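Long-range contacts in DegV family protein (Thermus thermophilus, PDB 2DT8), which binds fatty acids, here a palmitic acid molecule, and also carries a zinc ion, although its wider role in the cell is not established: residues R224-L230 against G274-L280; M125-A129 against E145-R150; T180-P186 against G199-E204; V155-V159 against K185-L190. All blocks are in the same frame, centred on the assembly; numbering follows the deposited sequence.

Contact 2 closes first along the chain, then come contacts 4 and 3, whose segments alternate, and contact 1 last. Contacts 3 and 4 share Lys185 and Pro186 and both use strand 185-191; their centres lie about 10 Å apart. Contact 4 is joined to contact 1, about 15 Å away between centres, because strands 154-158 and 273-279 are neighbours in one mixed sheet, and both contacts touch the palmitic acid chain. Contact 2 packs helices 120-135 and 139-151 against the C-terminal end of contact 1, about 12 Å between centres, and lies about 32 Å from contact 3. The hydrocarbon tail thus ends where sheet and hairpin meet.

Contact 1 (R224-L230 against G274-L280); sequences RIRAYFL and GFYAYSL. With PLM (palmitic acid), chain C.
Arg226 and Tyr278 run side by side, pointing the same way. NH1 of Arg226 donates to OH of Tyr278 at 2.9 Å, within the guanidinium plane, which stands at 89° to the phenol ring. Tyr278 has its CG between the backbone N and the carbonyl carbon (chi1 73°), and this leans the ring toward the strand of Arg226. Leu280 puts CD1 over one guanidinium face, 3.6 Å from Arg226 NH1. Glu131 and Glu253 both form salt bridges with the same group; an alanine in place of Arg226 would probably leave Tyr278 OH without its charged donor and rob both carboxylates of a partner. One water joins Tyr278 OH, at 2.6 Å, to Tyr228 OH.

Farther along this side, Leu230 CD1 comes within 3.4 Å of the terminal methyl CG of palmitic acid, and Tyr276 CD2 within 3.6 Å of the same carbon. On the opposite face of the sheet, with Ile225 and Ala227, Phe229 and Phe275 lie near parallel, planes at 30°, but slid apart so that the rings barely overlap; helices 204-219 and 236-247 pack against them. Helix 120-135 packs on Tyr228 and Tyr278. Backbone bonds such as Arg226 N to Tyr278 O, 2.9 Å, fix the register. Such antiparallel neighbours, the two inner strands of a four-stranded mixed sheet with helices on both faces, are characteristic of a layered alpha/beta fold.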
# COMPACT_ATOMS: atom_id res chain seq x y z
N ARG A 224 -15.94 14.66 -2.76
CA ARG A 224 -15.87 13.30 -3.27
C ARG A 224 -14.67 12.62 -2.65
O ARG A 224 -13.53 13.03 -2.89
CB ARG A 224 -15.72 13.30 -4.79
CG ARG A 224 -16.83 13.99 -5.56
CD ARG A 224 -16.53 13.94 -7.05
NE ARG A 224 -16.47 12.56 -7.54
CZ ARG A 224 -16.04 12.20 -8.75
NH1 ARG A 224 -15.62 13.13 -9.61
NH2 ARG A 224 -16.03 10.93 -9.10
N ILE A 225 -14.92 11.58 -1.87
CA ILE A 225 -13.84 10.86 -1.22
C ILE A 225 -13.88 9.39 -1.62
O ILE A 225 -14.96 8.80 -1.70
CB ILE A 225 -13.96 10.94 0.31
CG1 ILE A 225 -13.89 12.41 0.76
CG2 ILE A 225 -12.86 10.10 0.96
CD1 ILE A 225 -14.27 12.64 2.21
N ARG A 226 -12.71 8.82 -1.90
CA ARG A 226 -12.58 7.41 -2.24
C ARG A 226 -11.72 6.80 -1.14
O ARG A 226 -10.64 7.31 -0.84
CB ARG A 226 -11.93 7.23 -3.61
CG ARG A 226 -12.81 7.67 -4.77
CD ARG A 226 -12.06 7.67 -6.09
NE ARG A 226 -12.97 7.90 -7.22
CZ ARG A 226 -12.58 8.12 -8.47
NH1 ARG A 226 -11.28 8.14 -8.77
NH2 ARG A 226 -13.48 8.30 -9.42
N ALA A 227 -12.21 5.72 -0.55
CA ALA A 227 -11.51 5.04 0.54
C ALA A 227 -11.14 3.60 0.18
O ALA A 227 -11.85 2.91 -0.54
CB ALA A 227 -12.36 5.08 1.79
N TYR A 228 -10.01 3.18 0.78
CA TYR A 228 -9.55 1.85 0.48
C TYR A 228 -9.19 1.14 1.82
O TYR A 228 -8.28 1.54 2.53
CB TYR A 228 -8.31 1.95 -0.45
CG TYR A 228 -8.73 2.64 -1.70
CD1 TYR A 228 -8.81 4.03 -1.74
CD2 TYR A 228 -9.06 1.90 -2.83
CE1 TYR A 228 -9.22 4.67 -2.90
CE2 TYR A 228 -9.48 2.54 -3.99
CZ TYR A 228 -9.57 3.92 -4.02
OH TYR A 228 -9.99 4.57 -5.16
N PHE A 229 -9.98 0.08 2.10
CA PHE A 229 -9.79 -0.58 3.37
C PHE A 229 -8.94 -1.84 3.24
O PHE A 229 -9.05 -2.58 2.26
CB PHE A 229 -11.16 -0.95 3.95
CG PHE A 229 -12.01 0.25 4.26
CD1 PHE A 229 -12.71 0.91 3.24
CD2 PHE A 229 -12.05 0.77 5.54
CE1 PHE A 229 -13.44 2.06 3.52
CE2 PHE A 229 -12.78 1.92 5.83
CZ PHE A 229 -13.48 2.57 4.82
N LEU A 230 -8.12 -2.08 4.25
CA LEU A 230 -7.19 -3.20 4.26
C LEU A 230 -7.15 -3.95 5.59
O LEU A 230 -7.37 -3.39 6.66
CB LEU A 230 -5.77 -2.66 4.01
CG LEU A 230 -5.58 -1.97 2.66
CD1 LEU A 230 -4.41 -1.00 2.72
CD2 LEU A 230 -5.39 -3.03 1.58
N GLY A 274 -7.11 -1.01 8.60
CA GLY A 274 -7.08 0.44 8.46
C GLY A 274 -7.58 0.74 7.04
O GLY A 274 -8.18 -0.09 6.38
N PHE A 275 -7.26 1.98 6.63
CA PHE A 275 -7.71 2.39 5.31
C PHE A 275 -6.93 3.59 4.78
O PHE A 275 -6.39 4.39 5.53
CB PHE A 275 -9.21 2.60 5.04
CG PHE A 275 -9.69 3.82 5.77
CD1 PHE A 275 -9.97 3.75 7.12
CD2 PHE A 275 -9.88 5.01 5.08
CE1 PHE A 275 -10.45 4.86 7.79
CE2 PHE A 275 -10.36 6.13 5.75
CZ PHE A 275 -10.64 6.06 7.11
N TYR A 276 -6.87 3.63 3.44
CA TYR A 276 -6.21 4.77 2.83
C TYR A 276 -7.39 5.50 2.19
O TYR A 276 -8.46 4.94 1.98
CB TYR A 276 -5.36 4.22 1.64
CG TYR A 276 -3.90 4.34 1.94
CD1 TYR A 276 -3.25 5.54 1.72
CD2 TYR A 276 -3.19 3.24 2.43
CE1 TYR A 276 -1.89 5.66 2.00
CE2 TYR A 276 -1.84 3.35 2.70
CZ TYR A 276 -1.19 4.56 2.48
OH TYR A 276 0.16 4.68 2.76
N ALA A 277 -7.12 6.78 1.90
CA ALA A 277 -8.17 7.57 1.28
C ALA A 277 -7.72 8.95 0.51
O ALA A 277 -6.65 9.44 0.86
CB ALA A 277 -9.36 8.14 2.18
N TYR A 278 -8.43 9.42 -0.50
CA TYR A 278 -8.07 10.67 -1.16
C TYR A 278 -9.36 11.26 -1.70
O TYR A 278 -10.40 10.60 -1.70
CB TYR A 278 -7.05 10.49 -2.29
CG TYR A 278 -7.57 9.86 -3.56
CD1 TYR A 278 -7.59 8.47 -3.70
CD2 TYR A 278 -8.00 10.64 -4.63
CE1 TYR A 278 -8.03 7.88 -4.87
CE2 TYR A 278 -8.45 10.05 -5.81
CZ TYR A 278 -8.46 8.67 -5.93
OH TYR A 278 -8.92 8.08 -7.08
N SER A 279 -9.30 12.51 -2.15
CA SER A 279 -10.48 13.17 -2.68
C SER A 279 -10.21 13.74 -4.05
O SER A 279 -9.05 13.88 -4.46
CB SER A 279 -10.94 14.28 -1.74
OG SER A 279 -9.98 15.31 -1.67
N LEU A 280 -11.28 14.06 -4.77
CA LEU A 280 -11.14 14.61 -6.11
C LEU A 280 -12.33 15.48 -6.47
O LEU A 280 -13.27 15.57 -5.65
CB LEU A 280 -10.98 13.49 -7.14
CG LEU A 280 -12.16 12.54 -7.39
CD1 LEU A 280 -11.88 11.72 -8.64
CD2 LEU A 280 -12.38 11.63 -6.19
OXT LEU A 280 -12.30 16.06 -7.58
C1 PLM C . 10.96 -5.24 0.46
O1 PLM C . 11.64 -4.31 -0.22
O2 PLM C . 11.54 -6.23 0.84
C2 PLM C . 9.49 -5.04 0.75
C3 PLM C . 9.35 -4.18 2.01
C4 PLM C . 7.87 -4.00 2.36
C5 PLM C . 7.75 -3.11 3.59
C6 PLM C . 6.28 -2.83 3.91
C7 PLM C . 6.21 -1.97 5.16
C8 PLM C . 4.79 -1.52 5.39
C9 PLM C . 4.81 -0.41 6.43
CA PLM C . 3.46 -0.33 7.13
CB PLM C . 2.55 0.55 6.28
CC PLM C . 1.48 -0.32 5.65
CD PLM C . 0.12 0.22 6.03
CE PLM C . -0.96 -0.75 5.56
CF PLM C . -2.34 -0.27 6.03
CG PLM C . -2.83 0.86 5.12
O HOH W 1 -13.39 16.52 -3.15
O HOH W 2 -8.38 5.55 -7.24

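Contact 2 (M125-A129 against E145-R150); sequences MVLRA and ELERLR
Arg128 offers the edge of its guanidinium to Glu145, with OE2 lying in the guanidinium plane, while the carboxylate is turned 66° against it. Leu280 CD1 packs on the same arginine, by NH1. From within its own helix, Arg148 also meets the carboxylate with its guanidinium edge, and carries Leu149 CD2 over one face. The setting is an antiparallel helical hairpin: helices 120-135 and 139-151 follow one another in the chain, and their short segments run at 152° with axes 10.5 Å apart.

Both contacting nitrogens of Arg128 go to one oxygen: NE reaches Glu145 OE2 at 2.9 Å on its anti side, and NH2 reaches OE2 at 3.1 Å from above the carboxylate plane. Arg148 instead spans the group, NE to Glu145 OE1 and NH2 to Glu145 OE2 at 2.8 Å on the syn side, so three N-H groups converge on OE2. A bend at chi2 (57°) swings the Arg128 chain across to the acid, and NH1 turns to Glu131 in a further salt bridge. A glutamine in place of Glu145 would probably leave the two arginines, their NH2 atoms 4.8 Å apart, without the shared negative charge between them.

Beside this polar strip the helices meet through carbon. Leu149 CD1 lies 3.9 Å from Arg128 CG and also packs against CG of Met125, a selenomethionine, whose chain slides past it in the opposite direction. Leu146 CD2 ends 3.8 Å from Met125 CB.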
# COMPACT_ATOMS: atom_id res chain seq x y z
N MSE A 125 -3.56 5.02 -6.26
CA MSE A 125 -2.93 5.97 -7.16
C MSE A 125 -2.80 5.35 -8.56
O MSE A 125 -2.95 6.03 -9.57
CB MSE A 125 -1.57 6.41 -6.63
CG MSE A 125 -1.70 7.13 -5.30
SE MSE A 125 -0.09 8.01 -4.79
CE MSE A 125 -0.44 8.27 -2.93
N VAL A 126 -2.54 4.05 -8.61
CA VAL A 126 -2.46 3.35 -9.90
C VAL A 126 -3.84 3.45 -10.57
O VAL A 126 -3.94 3.75 -11.75
CB VAL A 126 -2.08 1.86 -9.70
CG1 VAL A 126 -2.26 1.09 -10.99
CG2 VAL A 126 -0.66 1.77 -9.23
N LEU A 127 -4.89 3.20 -9.80
CA LEU A 127 -6.24 3.27 -10.34
C LEU A 127 -6.59 4.69 -10.79
O LEU A 127 -7.24 4.87 -11.82
CB LEU A 127 -7.25 2.78 -9.30
CG LEU A 127 -7.14 1.30 -8.93
CD1 LEU A 127 -8.12 0.99 -7.81
CD2 LEU A 127 -7.41 0.41 -10.14
N ARG A 128 -6.16 5.70 -10.04
CA ARG A 128 -6.47 7.09 -10.42
C ARG A 128 -5.73 7.44 -11.72
O ARG A 128 -6.30 8.07 -12.60
CB ARG A 128 -6.05 8.04 -9.31
CG ARG A 128 -6.27 9.52 -9.62
CD ARG A 128 -7.71 9.84 -9.98
NE ARG A 128 -7.90 11.30 -10.02
CZ ARG A 128 -8.92 11.90 -10.62
NH1 ARG A 128 -9.84 11.19 -11.24
NH2 ARG A 128 -9.01 13.23 -10.61
N ALA A 129 -4.47 7.01 -11.83
CA ALA A 129 -3.70 7.28 -13.04
C ALA A 129 -4.38 6.60 -14.24
O ALA A 129 -4.52 7.19 -15.31
CB ALA A 129 -2.26 6.76 -12.87
N GLU A 145 -1.38 15.17 -11.10
CA GLU A 145 -2.41 14.65 -10.21
C GLU A 145 -1.78 13.70 -9.19
O GLU A 145 -2.15 13.71 -8.01
CB GLU A 145 -3.49 13.92 -11.01
CG GLU A 145 -4.51 13.15 -10.16
CD GLU A 145 -5.47 14.03 -9.36
OE1 GLU A 145 -5.25 15.25 -9.26
OE2 GLU A 145 -6.45 13.47 -8.81
N LEU A 146 -0.82 12.88 -9.62
CA LEU A 146 -0.17 11.96 -8.70
C LEU A 146 0.58 12.72 -7.61
O LEU A 146 0.60 12.31 -6.45
CB LEU A 146 0.77 11.02 -9.45
CG LEU A 146 0.07 9.93 -10.26
CD1 LEU A 146 1.07 9.17 -11.11
CD2 LEU A 146 -0.65 8.97 -9.30
N GLU A 147 1.19 13.84 -7.99
CA GLU A 147 1.90 14.65 -7.00
C GLU A 147 0.90 15.24 -5.99
O GLU A 147 1.19 15.32 -4.79
CB GLU A 147 2.71 15.75 -7.70
CG GLU A 147 3.43 16.74 -6.77
CD GLU A 147 4.46 16.12 -5.84
OE1 GLU A 147 4.82 14.94 -6.02
OE2 GLU A 147 4.92 16.83 -4.93
N ARG A 148 -0.28 15.62 -6.47
CA ARG A 148 -1.30 16.15 -5.56
C ARG A 148 -1.68 15.07 -4.56
O ARG A 148 -1.80 15.34 -3.37
CB ARG A 148 -2.55 16.59 -6.33
CG ARG A 148 -3.64 17.20 -5.45
CD ARG A 148 -4.90 17.55 -6.23
NE ARG A 148 -5.67 16.39 -6.67
CZ ARG A 148 -6.59 15.77 -5.93
NH1 ARG A 148 -6.86 16.19 -4.70
NH2 ARG A 148 -7.25 14.73 -6.43
N LEU A 149 -1.88 13.85 -5.04
CA LEU A 149 -2.25 12.75 -4.15
C LEU A 149 -1.13 12.43 -3.17
O LEU A 149 -1.38 12.14 -2.00
CB LEU A 149 -2.62 11.50 -4.96
CG LEU A 149 -3.85 11.60 -5.87
CD1 LEU A 149 -4.27 10.19 -6.29
CD2 LEU A 149 -5.00 12.30 -5.15
N ARG A 150 0.12 12.45 -3.63
CA ARG A 150 1.22 12.17 -2.72
C ARG A 150 1.20 13.16 -1.55
O ARG A 150 1.37 12.78 -0.38
CB ARG A 150 2.56 12.28 -3.46
CG ARG A 150 3.77 12.03 -2.55
CD ARG A 150 5.08 12.44 -3.21
NE ARG A 150 5.24 13.89 -3.33
CZ ARG A 150 5.54 14.70 -2.31
NH1 ARG A 150 5.71 14.22 -1.08
NH2 ARG A 150 5.68 16.00 -2.52

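Contact 3 (T180-P186 against G199-E204); sequences TLLNLKP and GRARGE
Thr180 sets its carbonyl oxygen at the edge of the Arg200 guanidinium, an approach to NH1 that is doubtful as modelled, too close and poorly angled to count as a hydrogen bond. Its own OG1 bonds to the carbonyl of Ala176. Leu181, with CG anti to its backbone N (chi1 -172°), slides past Arg200 in the opposite direction, CD1 lying 3.6 Å from Arg200 CD. A type II' turn runs from Leu181 to Leu184, closed by Leu184 N to Leu181 O at 2.9 Å. In that turn Asn183 O accepts a hydrogen bond from a water that in turn accepts from Gly203 N, 2.8 Å away. Leu184 forks: CD1 packs on Arg200 CB, toward one face of the guanidinium, while CD2 sits 3.7 Å from Arg202 N.

With Lys185 the beta hairpin of strands 185-191 and 194-201 begins. Lys185 N donates to Ala201 O at 2.8 Å, in the carbonyl plane, and Ala201 N returns a bond to Lys185 O at 2.9 Å. Lys185 CG rests 3.7 Å from Gly203 C, beside the N-cap of helix 204-219. Pro186, which has no N-H to give, faces Arg200 as a non-hydrogen-bonded pair, and its ring packs on Val159 and Phe177.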
# COMPACT_ATOMS: atom_id res chain seq x y z
N THR A 180 6.24 2.67 25.42
CA THR A 180 5.20 3.53 25.95
C THR A 180 3.77 3.05 25.65
O THR A 180 2.79 3.57 26.17
CB THR A 180 5.28 4.91 25.46
OG1 THR A 180 4.95 4.96 24.07
CG2 THR A 180 6.61 5.62 25.67
N LEU A 181 3.73 1.99 24.82
CA LEU A 181 2.43 1.49 24.44
C LEU A 181 1.66 0.56 25.38
O LEU A 181 0.44 0.50 25.37
CB LEU A 181 2.62 0.61 23.14
CG LEU A 181 1.32 0.14 22.47
CD1 LEU A 181 0.41 1.31 22.08
CD2 LEU A 181 1.57 -0.66 21.19
N LEU A 182 2.46 -0.14 26.21
CA LEU A 182 1.83 -1.07 27.12
C LEU A 182 0.82 -2.01 26.46
O LEU A 182 1.13 -2.73 25.51
CB LEU A 182 1.42 -0.29 28.38
CG LEU A 182 2.63 0.19 29.19
CD1 LEU A 182 2.23 1.27 30.18
CD2 LEU A 182 3.23 -1.00 29.92
N ASN A 183 -0.29 -2.11 26.91
CA ASN A 183 -1.47 -2.84 26.49
C ASN A 183 -2.46 -2.10 25.60
O ASN A 183 -3.45 -2.65 25.14
CB ASN A 183 -2.09 -3.46 27.71
CG ASN A 183 -1.21 -4.49 28.41
OD1 ASN A 183 -0.59 -5.34 27.76
ND2 ASN A 183 -1.15 -4.42 29.73
N LEU A 184 -2.10 -0.83 25.36
CA LEU A 184 -2.98 -0.02 24.54
C LEU A 184 -2.96 -0.36 23.02
O LEU A 184 -2.02 -1.05 22.61
CB LEU A 184 -2.62 1.52 24.62
CG LEU A 184 -2.78 2.19 25.98
CD1 LEU A 184 -2.04 3.52 25.96
CD2 LEU A 184 -4.25 2.38 26.28
N LYS A 185 -3.94 0.06 22.22
CA LYS A 185 -3.95 -0.25 20.79
C LYS A 185 -3.31 0.92 20.07
O LYS A 185 -3.70 2.06 20.28
CB LYS A 185 -5.37 -0.45 20.26
CG LYS A 185 -6.19 -1.47 21.03
CD LYS A 185 -5.48 -2.82 21.17
CE LYS A 185 -6.33 -3.77 22.00
NZ LYS A 185 -5.68 -5.09 22.19
N PRO A 186 -2.31 0.66 19.21
CA PRO A 186 -1.64 1.73 18.48
C PRO A 186 -2.36 2.16 17.22
O PRO A 186 -2.96 1.34 16.53
CB PRO A 186 -0.28 1.12 18.16
CG PRO A 186 -0.66 -0.32 17.85
CD PRO A 186 -1.68 -0.65 18.95
N GLY A 199 -1.34 8.19 17.63
CA GLY A 199 -2.24 7.97 18.75
C GLY A 199 -2.31 6.56 19.30
O GLY A 199 -1.79 5.61 18.71
N ARG A 200 -2.95 6.43 20.46
CA ARG A 200 -3.14 5.15 21.14
C ARG A 200 -4.50 5.18 21.82
O ARG A 200 -4.95 6.23 22.26
CB ARG A 200 -2.06 4.95 22.21
CG ARG A 200 -0.67 4.74 21.65
CD ARG A 200 0.35 4.82 22.77
NE ARG A 200 0.34 6.14 23.40
CZ ARG A 200 1.09 6.47 24.44
NH1 ARG A 200 1.92 5.59 24.97
NH2 ARG A 200 1.01 7.70 24.95
N ALA A 201 -5.15 4.02 21.92
CA ALA A 201 -6.47 3.97 22.53
C ALA A 201 -6.68 2.70 23.35
O ALA A 201 -6.07 1.67 23.11
CB ALA A 201 -7.55 4.06 21.45
N ARG A 202 -7.44 2.82 24.41
CA ARG A 202 -7.82 1.65 25.17
C ARG A 202 -9.03 0.92 24.52
O ARG A 202 -10.18 1.28 24.71
CB ARG A 202 -8.23 2.02 26.64
CG ARG A 202 -8.62 0.87 27.52
CD ARG A 202 -9.02 1.32 28.92
NE ARG A 202 -8.68 0.32 29.93
CZ ARG A 202 -9.29 -0.77 29.43
NH1 ARG A 202 -10.55 -0.94 29.09
NH2 ARG A 202 -8.49 -1.83 29.61
N GLY A 203 -8.59 -0.21 23.90
CA GLY A 203 -9.58 -1.01 23.20
C GLY A 203 -9.74 -0.75 21.70
O GLY A 203 -9.50 0.34 21.20
N GLU A 204 -10.18 -1.83 21.02
CA GLU A 204 -10.36 -1.69 19.59
C GLU A 204 -11.37 -0.60 19.14
O GLU A 204 -11.17 0.14 18.18
CB GLU A 204 -10.77 -3.08 18.96
CG GLU A 204 -11.07 -3.13 17.47
CD GLU A 204 -11.82 -4.39 17.07
OE1 GLU A 204 -11.21 -5.48 17.11
OE2 GLU A 204 -13.02 -4.29 16.73
O HOH W 3 -6.29 -1.62 24.80

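Contact 4 (V155-V159 against K185-L190); sequences VRFSV and KPVLTL. With PLM (palmitic acid), chain C.
Phe157 stands between Leu188 of the facing strand and the tail of palmitic acid. CG lies between the backbone N and the carbonyl carbon (chi1 68°), which directs the ring to the far end of the ligand. Starting at the root, CB of Phe157 meets palmitic acid CF at 3.8 Å, and CG stays close to the same carbon. On one long edge CD1 passes 3.6 Å from Leu188 O, then CE1 reaches Leu190 CD1 at 3.9 Å. On the other, CE2 packs on Leu188 CD1 at 3.7 Å. At the tip, CZ touches Leu188 CB at 3.6 Å. Leu188 CB thus makes a CH-pi contact with one face, while palmitic acid CD lies over the centre of the opposite face.

Outside the ring the two strands hold together through a single antiparallel hydrogen-bonded pair, Phe157 with Leu188. Hydroxyls extend the grip at each end: Ser158 OG donates to Pro186 O at 2.7 Å, in the carbonyl plane, and Thr189 OG1 donates to Val155 O at 2.8 Å. Arg156 NH1 reaches that same Val155 O at 3.0 Å from the opposite face of its plane, so two donors pin it. This joins the hairpin strand 185-191 to the edge strand 154-158 of the mixed sheet.

The groups of this contact that meet the tail, from Val155, Phe157 and Leu190, are carbon, whereas the ligand's carboxyl end is hydrogen-bonded to Ser93 and Thr61; this is consistent with a lining suited to a hydrocarbon tail.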
# COMPACT_ATOMS: atom_id res chain seq x y z
N VAL A 155 -4.29 8.23 5.67
CA VAL A 155 -4.05 6.84 6.04
C VAL A 155 -3.94 6.65 7.54
O VAL A 155 -3.27 7.42 8.24
CB VAL A 155 -2.78 6.22 5.35
CG1 VAL A 155 -1.55 7.10 5.58
CG2 VAL A 155 -2.54 4.80 5.90
N ARG A 156 -4.65 5.65 8.04
CA ARG A 156 -4.59 5.27 9.44
C ARG A 156 -4.69 3.76 9.50
O ARG A 156 -5.43 3.16 8.73
CB ARG A 156 -5.75 5.85 10.25
CG ARG A 156 -5.64 7.33 10.59
CD ARG A 156 -4.46 7.62 11.50
NE ARG A 156 -4.44 9.03 11.92
CZ ARG A 156 -4.04 10.04 11.15
NH1 ARG A 156 -3.62 9.82 9.92
NH2 ARG A 156 -4.06 11.28 11.63
N PHE A 157 -3.93 3.16 10.39
CA PHE A 157 -4.02 1.72 10.58
C PHE A 157 -3.59 1.34 11.98
O PHE A 157 -2.95 2.11 12.68
CB PHE A 157 -3.20 0.93 9.53
CG PHE A 157 -1.70 1.08 9.66
CD1 PHE A 157 -1.04 2.22 9.17
CD2 PHE A 157 -0.93 0.06 10.22
CE1 PHE A 157 0.36 2.32 9.22
CE2 PHE A 157 0.46 0.15 10.28
CZ PHE A 157 1.11 1.29 9.78
N SER A 158 -4.01 0.14 12.39
CA SER A 158 -3.62 -0.39 13.69
C SER A 158 -3.07 -1.79 13.43
O SER A 158 -3.28 -2.37 12.36
CB SER A 158 -4.83 -0.45 14.63
OG SER A 158 -4.43 -0.79 15.95
N VAL A 159 -2.36 -2.33 14.42
CA VAL A 159 -1.74 -3.65 14.34
C VAL A 159 -1.86 -4.34 15.69
O VAL A 159 -1.99 -3.68 16.71
CB VAL A 159 -0.23 -3.54 13.98
CG1 VAL A 159 -0.06 -3.00 12.57
CG2 VAL A 159 0.49 -2.62 14.96
N LYS A 185 -3.94 0.06 22.22
CA LYS A 185 -3.95 -0.25 20.79
C LYS A 185 -3.31 0.92 20.07
O LYS A 185 -3.70 2.06 20.28
CB LYS A 185 -5.37 -0.45 20.26
CG LYS A 185 -6.19 -1.47 21.03
CD LYS A 185 -5.48 -2.82 21.17
CE LYS A 185 -6.33 -3.77 22.00
NZ LYS A 185 -5.68 -5.09 22.19
N PRO A 186 -2.31 0.66 19.21
CA PRO A 186 -1.64 1.73 18.48
C PRO A 186 -2.36 2.16 17.22
O PRO A 186 -2.96 1.34 16.53
CB PRO A 186 -0.28 1.12 18.16
CG PRO A 186 -0.66 -0.32 17.85
CD PRO A 186 -1.68 -0.65 18.95
N VAL A 187 -2.33 3.46 16.94
CA VAL A 187 -2.92 3.99 15.72
C VAL A 187 -1.73 4.61 15.00
O VAL A 187 -1.03 5.47 15.54
CB VAL A 187 -4.01 5.03 16.01
CG1 VAL A 187 -4.55 5.59 14.70
CG2 VAL A 187 -5.14 4.37 16.81
N LEU A 188 -1.51 4.15 13.78
CA LEU A 188 -0.37 4.59 12.99
C LEU A 188 -0.74 5.24 11.67
O LEU A 188 -1.87 5.12 11.20
CB LEU A 188 0.53 3.37 12.71
CG LEU A 188 0.95 2.56 13.94
CD1 LEU A 188 1.86 1.42 13.50
CD2 LEU A 188 1.66 3.45 14.93
N THR A 189 0.23 5.92 11.06
CA THR A 189 0.03 6.57 9.77
C THR A 189 1.37 6.56 9.05
O THR A 189 2.31 5.88 9.47
CB THR A 189 -0.50 8.04 9.97
OG1 THR A 189 -0.83 8.61 8.69
CG2 THR A 189 0.55 8.91 10.65
N LEU A 190 1.44 7.27 7.93
CA LEU A 190 2.69 7.42 7.20
C LEU A 190 2.82 8.89 6.85
O LEU A 190 1.83 9.55 6.53
CB LEU A 190 2.71 6.61 5.89
CG LEU A 190 3.00 5.11 6.00
CD1 LEU A 190 1.71 4.36 6.24
CD2 LEU A 190 3.66 4.61 4.72
C1 PLM C . 10.96 -5.24 0.46
O1 PLM C . 11.64 -4.31 -0.22
O2 PLM C . 11.54 -6.23 0.84
C2 PLM C . 9.49 -5.04 0.75
C3 PLM C . 9.35 -4.18 2.01
C4 PLM C . 7.87 -4.00 2.36
C5 PLM C . 7.75 -3.11 3.59
C6 PLM C . 6.28 -2.83 3.91
C7 PLM C . 6.21 -1.97 5.16
C8 PLM C . 4.79 -1.52 5.39
C9 PLM C . 4.81 -0.41 6.43
CA PLM C . 3.46 -0.33 7.13
CB PLM C . 2.55 0.55 6.28
CC PLM C . 1.48 -0.32 5.65
CD PLM C . 0.12 0.22 6.03
CE PLM C . -0.96 -0.75 5.56
CF PLM C . -2.34 -0.27 6.03
CG PLM C . -2.83 0.86 5.12